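Local coordinates for uncharacterized protein (Staphylococcus aureus subsp. aureus, PDB 4H0A) that is of unknown function but belongs to the CAP family of cysteine-rich secretory proteins, with a CAP domain joined to a CAP-associated N-terminal region, at residues T270-A278 and W289-L299. Numbering follows the deposited sequence.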
loop_
_atom_site.group_PDB
_atom_site.type_symbol
_atom_site.label_atom_id
_atom_site.label_comp_id
_atom_site.label_asym_id
_atom_site.label_seq_id
_atom_site.Cartn_x
_atom_site.Cartn_y
_atom_site.Cartn_z
ATOM N N THR A 270 -0.571 23.994 -12.130
ATOM C CA THR A 270 0.048 23.696 -10.834
ATOM C C THR A 270 0.676 22.304 -10.842
ATOM O O THR A 270 0.356 21.466 -11.693
ATOM C CB THR A 270 -0.966 23.818 -9.689
ATOM O OG1 THR A 270 -2.062 22.936 -9.927
ATOM C CG2 THR A 270 -1.460 25.250 -9.487
ATOM N N THR A 271 1.589 22.077 -9.890
ATOM C CA THR A 271 2.297 20.807 -9.749
ATOM C C THR A 271 2.758 20.594 -8.306
ATOM O O THR A 271 2.949 21.554 -7.559
ATOM C CB THR A 271 3.504 20.764 -10.705
ATOM O OG1 THR A 271 3.990 19.420 -10.785
ATOM C CG2 THR A 271 4.631 21.714 -10.286
ATOM N N ALA A 272 2.974 19.333 -7.939
ATOM C CA ALA A 272 3.462 18.962 -6.611
ATOM C C ALA A 272 4.077 17.578 -6.663
ATOM O O ALA A 272 4.005 16.919 -7.702
ATOM C CB ALA A 272 2.330 19.009 -5.602
ATOM N N GLN A 273 4.695 17.136 -5.560
ATOM C CA GLN A 273 5.364 15.844 -5.526
ATOM C C GLN A 273 5.281 15.194 -4.155
ATOM O O GLN A 273 5.502 15.860 -3.147
ATOM C CB GLN A 273 6.837 16.038 -5.908
ATOM C CG GLN A 273 7.656 14.753 -5.994
ATOM C CD GLN A 273 9.096 15.007 -6.368
ATOM O OE1 GLN A 273 9.553 16.150 -6.501
ATOM N NE2 GLN A 273 9.850 13.932 -6.518
ATOM N N ASN A 274 5.021 13.880 -4.135
ATOM C CA ASN A 274 5.017 13.070 -2.925
ATOM C C ASN A 274 6.184 12.128 -3.024
ATOM O O ASN A 274 6.406 11.556 -4.094
ATOM C CB ASN A 274 3.703 12.307 -2.767
ATOM C CG ASN A 274 2.572 13.128 -2.220
ATOM O OD1 ASN A 274 2.707 14.321 -1.988
ATOM N ND2 ASN A 274 1.415 12.516 -2.042
ATOM N N VAL A 275 6.954 11.984 -1.941
ATOM C CA VAL A 275 8.125 11.108 -1.911
ATOM C C VAL A 275 8.083 10.259 -0.640
ATOM O O VAL A 275 7.558 10.705 0.382
ATOM C CB VAL A 275 9.456 11.913 -2.005
ATOM C CG1 VAL A 275 10.663 10.980 -2.075
ATOM C CG2 VAL A 275 9.447 12.857 -3.202
ATOM N N GLY A 276 8.630 9.049 -0.729
ATOM C CA GLY A 276 8.733 8.113 0.383
ATOM C C GLY A 276 10.044 7.356 0.340
ATOM O O GLY A 276 10.505 7.026 -0.753
ATOM N N TYR A 277 10.659 7.076 1.517
ATOM C CA TYR A 277 11.939 6.355 1.616
ATOM C C TYR A 277 11.841 5.068 2.465
ATOM O O TYR A 277 11.158 5.038 3.483
ATOM C CB TYR A 277 13.020 7.280 2.215
ATOM C CG TYR A 277 14.359 6.596 2.410
ATOM C CD1 TYR A 277 15.044 6.042 1.334
ATOM C CD2 TYR A 277 14.914 6.449 3.678
ATOM C CE1 TYR A 277 16.258 5.376 1.509
ATOM C CE2 TYR A 277 16.131 5.794 3.866
ATOM C CZ TYR A 277 16.799 5.253 2.777
ATOM O OH TYR A 277 18.003 4.600 2.929
ATOM N N ALA A 278 12.546 4.016 2.026
ATOM C CA ALA A 278 12.698 2.718 2.695
ATOM C C ALA A 278 11.406 1.886 2.785
ATOM O O ALA A 278 11.394 0.898 3.531
ATOM C CB ALA A 278 13.282 2.913 4.093
ATOM N N TRP A 289 1.416 8.474 3.256
ATOM C CA TRP A 289 1.026 9.697 2.538
ATOM C C TRP A 289 -0.390 10.136 2.940
ATOM O O TRP A 289 -0.614 11.326 3.167
ATOM C CB TRP A 289 1.118 9.503 1.016
ATOM C CG TRP A 289 2.520 9.416 0.488
ATOM C CD1 TRP A 289 3.679 9.522 1.198
ATOM C CD2 TRP A 289 2.903 9.160 -0.867
ATOM N NE1 TRP A 289 4.759 9.389 0.363
ATOM C CE2 TRP A 289 4.314 9.121 -0.904
ATOM C CE3 TRP A 289 2.192 8.956 -2.058
ATOM C CZ2 TRP A 289 5.026 8.931 -2.095
ATOM C CZ3 TRP A 289 2.899 8.777 -3.236
ATOM C CH2 TRP A 289 4.297 8.762 -3.247
HETATM N N MSE A 290 -1.325 9.181 3.081
HETATM C CA MSE A 290 -2.707 9.478 3.489
HETATM C C MSE A 290 -2.776 10.059 4.922
HETATM O O MSE A 290 -3.741 10.753 5.234
HETATM C CB MSE A 290 -3.590 8.206 3.430
HETATM C CG MSE A 290 -3.904 7.683 2.008
HETATM SE SE MSE A 290 -5.066 8.833 0.996
HETATM C CE MSE A 290 -6.624 8.875 2.131
ATOM N N ASN A 291 -1.769 9.778 5.789
ATOM C CA ASN A 291 -1.760 10.267 7.178
ATOM C C ASN A 291 -0.831 11.483 7.368
ATOM O O ASN A 291 -0.533 11.863 8.501
ATOM C CB ASN A 291 -1.412 9.125 8.126
ATOM C CG ASN A 291 -2.575 8.175 8.268
ATOM O OD1 ASN A 291 -3.294 8.208 9.254
ATOM N ND2 ASN A 291 -2.845 7.352 7.262
ATOM N N SER A 292 -0.454 12.137 6.256
ATOM C CA SER A 292 0.300 13.382 6.226
ATOM C C SER A 292 -0.562 14.364 5.449
ATOM O O SER A 292 -0.792 14.134 4.263
ATOM C CB SER A 292 1.661 13.169 5.574
ATOM O OG SER A 292 2.284 14.404 5.261
ATOM N N ASP A 293 -1.110 15.402 6.117
ATOM C CA ASP A 293 -2.026 16.372 5.498
ATOM C C ASP A 293 -1.518 16.911 4.158
ATOM O O ASP A 293 -2.278 16.955 3.186
ATOM C CB ASP A 293 -2.276 17.557 6.448
ATOM C CG ASP A 293 -3.216 18.606 5.876
ATOM O OD1 ASP A 293 -4.381 18.258 5.570
ATOM O OD2 ASP A 293 -2.776 19.767 5.705
ATOM N N ILE A 294 -0.235 17.296 4.103
ATOM C CA ILE A 294 0.350 17.865 2.888
ATOM C C ILE A 294 0.372 16.795 1.763
ATOM O O ILE A 294 -0.033 17.097 0.639
ATOM C CB ILE A 294 1.765 18.446 3.170
ATOM C CG1 ILE A 294 1.739 19.580 4.241
ATOM C CG2 ILE A 294 2.425 18.936 1.886
ATOM C CD1 ILE A 294 0.903 20.838 3.897
ATOM N N HIS A 295 0.822 15.562 2.053
ATOM C CA HIS A 295 0.841 14.494 1.041
ATOM C C HIS A 295 -0.595 14.040 0.693
ATOM O O HIS A 295 -0.879 13.814 -0.482
ATOM C CB HIS A 295 1.689 13.303 1.505
ATOM C CG HIS A 295 3.144 13.625 1.677
ATOM N ND1 HIS A 295 3.576 14.530 2.628
ATOM C CD2 HIS A 295 4.224 13.118 1.036
ATOM C CE1 HIS A 295 4.897 14.560 2.527
ATOM N NE2 HIS A 295 5.331 13.720 1.587
ATOM N N ARG A 296 -1.488 13.926 1.707
ATOM C CA ARG A 296 -2.888 13.532 1.503
ATOM C C ARG A 296 -3.598 14.517 0.574
ATOM O O ARG A 296 -4.308 14.085 -0.332
ATOM C CB ARG A 296 -3.631 13.473 2.849
ATOM C CG ARG A 296 -5.033 12.840 2.785
ATOM C CD ARG A 296 -6.100 13.658 3.506
ATOM N NE ARG A 296 -5.634 14.219 4.778
ATOM C CZ ARG A 296 -5.521 13.554 5.927
ATOM N NH1 ARG A 296 -5.850 12.266 5.996
ATOM N NH2 ARG A 296 -5.081 14.171 7.016
ATOM N N SER A 297 -3.426 15.836 0.811
ATOM C CA SER A 297 -4.057 16.883 -0.007
ATOM C C SER A 297 -3.635 16.790 -1.478
ATOM O O SER A 297 -4.452 17.075 -2.347
ATOM C CB SER A 297 -3.770 18.281 0.549
ATOM O OG SER A 297 -2.434 18.716 0.354
ATOM N N ARG A 298 -2.397 16.349 -1.761
ATOM C CA ARG A 298 -1.934 16.178 -3.143
ATOM C C ARG A 298 -2.589 14.953 -3.788
ATOM O O ARG A 298 -3.064 15.053 -4.919
ATOM C CB ARG A 298 -0.402 16.054 -3.211
ATOM C CG ARG A 298 0.314 17.364 -2.903
ATOM C CD ARG A 298 1.709 17.127 -2.372
ATOM N NE ARG A 298 2.380 18.368 -1.989
ATOM C CZ ARG A 298 3.523 18.438 -1.308
ATOM N NH1 ARG A 298 4.147 17.326 -0.916
ATOM N NH2 ARG A 298 4.042 19.619 -0.994
ATOM N N LEU A 299 -2.617 13.801 -3.080
ATOM C CA LEU A 299 -3.253 12.575 -3.598
ATOM C C LEU A 299 -4.728 12.795 -3.916
ATOM O O LEU A 299 -5.212 12.310 -4.932
ATOM C CB LEU A 299 -3.162 11.419 -2.583
ATOM C CG LEU A 299 -1.846 10.670 -2.454
ATOM C CD1 LEU A 299 -1.866 9.788 -1.225
ATOM C CD2 LEU A 299 -1.566 9.825 -3.678
HETATM O O HOH W 1 7.063 14.568 -0.402
#
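Asn274 donates from ND2 to the backbone O of His295 at 3.1 Å, the one direct hydrogen bond across the contact that is not weak. The N-H points almost straight at the oxygen (163°), and the oxygen lies close to the amide plane. His295 O also accepts the helix bond from Leu299 N, so two donors grip it. The other end of the amide faces Arg298. Asn274 OD1 lies at the edge of the guanidinium and takes a weak bond from Arg298 NH1 at 3.5 Å. Asn274 OD1 also sits 3.0 Å from Arg298 CD. Trp289 NE1 gives a weak, bent bond to Val275 O, 3.1 Å away. A water weakly accepts from His295 NE2 and Val275 N and weakly donates to Gln273 O. The other ring nitrogen, His295 ND1, shares a hydrogen bond with the OG of Ser292, the residue at the N-cap position, which helps fix the ring rotation.

The packing centres on Asn274. Asn274 CB stands over the six-membered ring of Trp289, 3.4 Å from its centroid and nearly on the ring normal, a CH-pi contact. With CG anti to the carbonyl carbon (chi1 -80°), the amide reaches past the indole toward the helix. There it lies alongside the His295 ring, the amide and ring planes 35° apart. Ala272 CB rests on the extended Arg298 chain, 3.7 Å from both CG and NE. Ile294 CG2 covers one guanidinium face. Leu299 CG also touches Asn274 ND2.

Strand 270-277 pairs antiparallel with strand 315-322, and Phe320 of that strand touches both Asn274 and Arg298. Helix 293-299 and the end of helix 282-290 pack on one sheet face; Thr271 and Gln273 meet Leu257 of helix 254-263 on the other, consistent with the alpha-beta-alpha sandwich of the CAP domain.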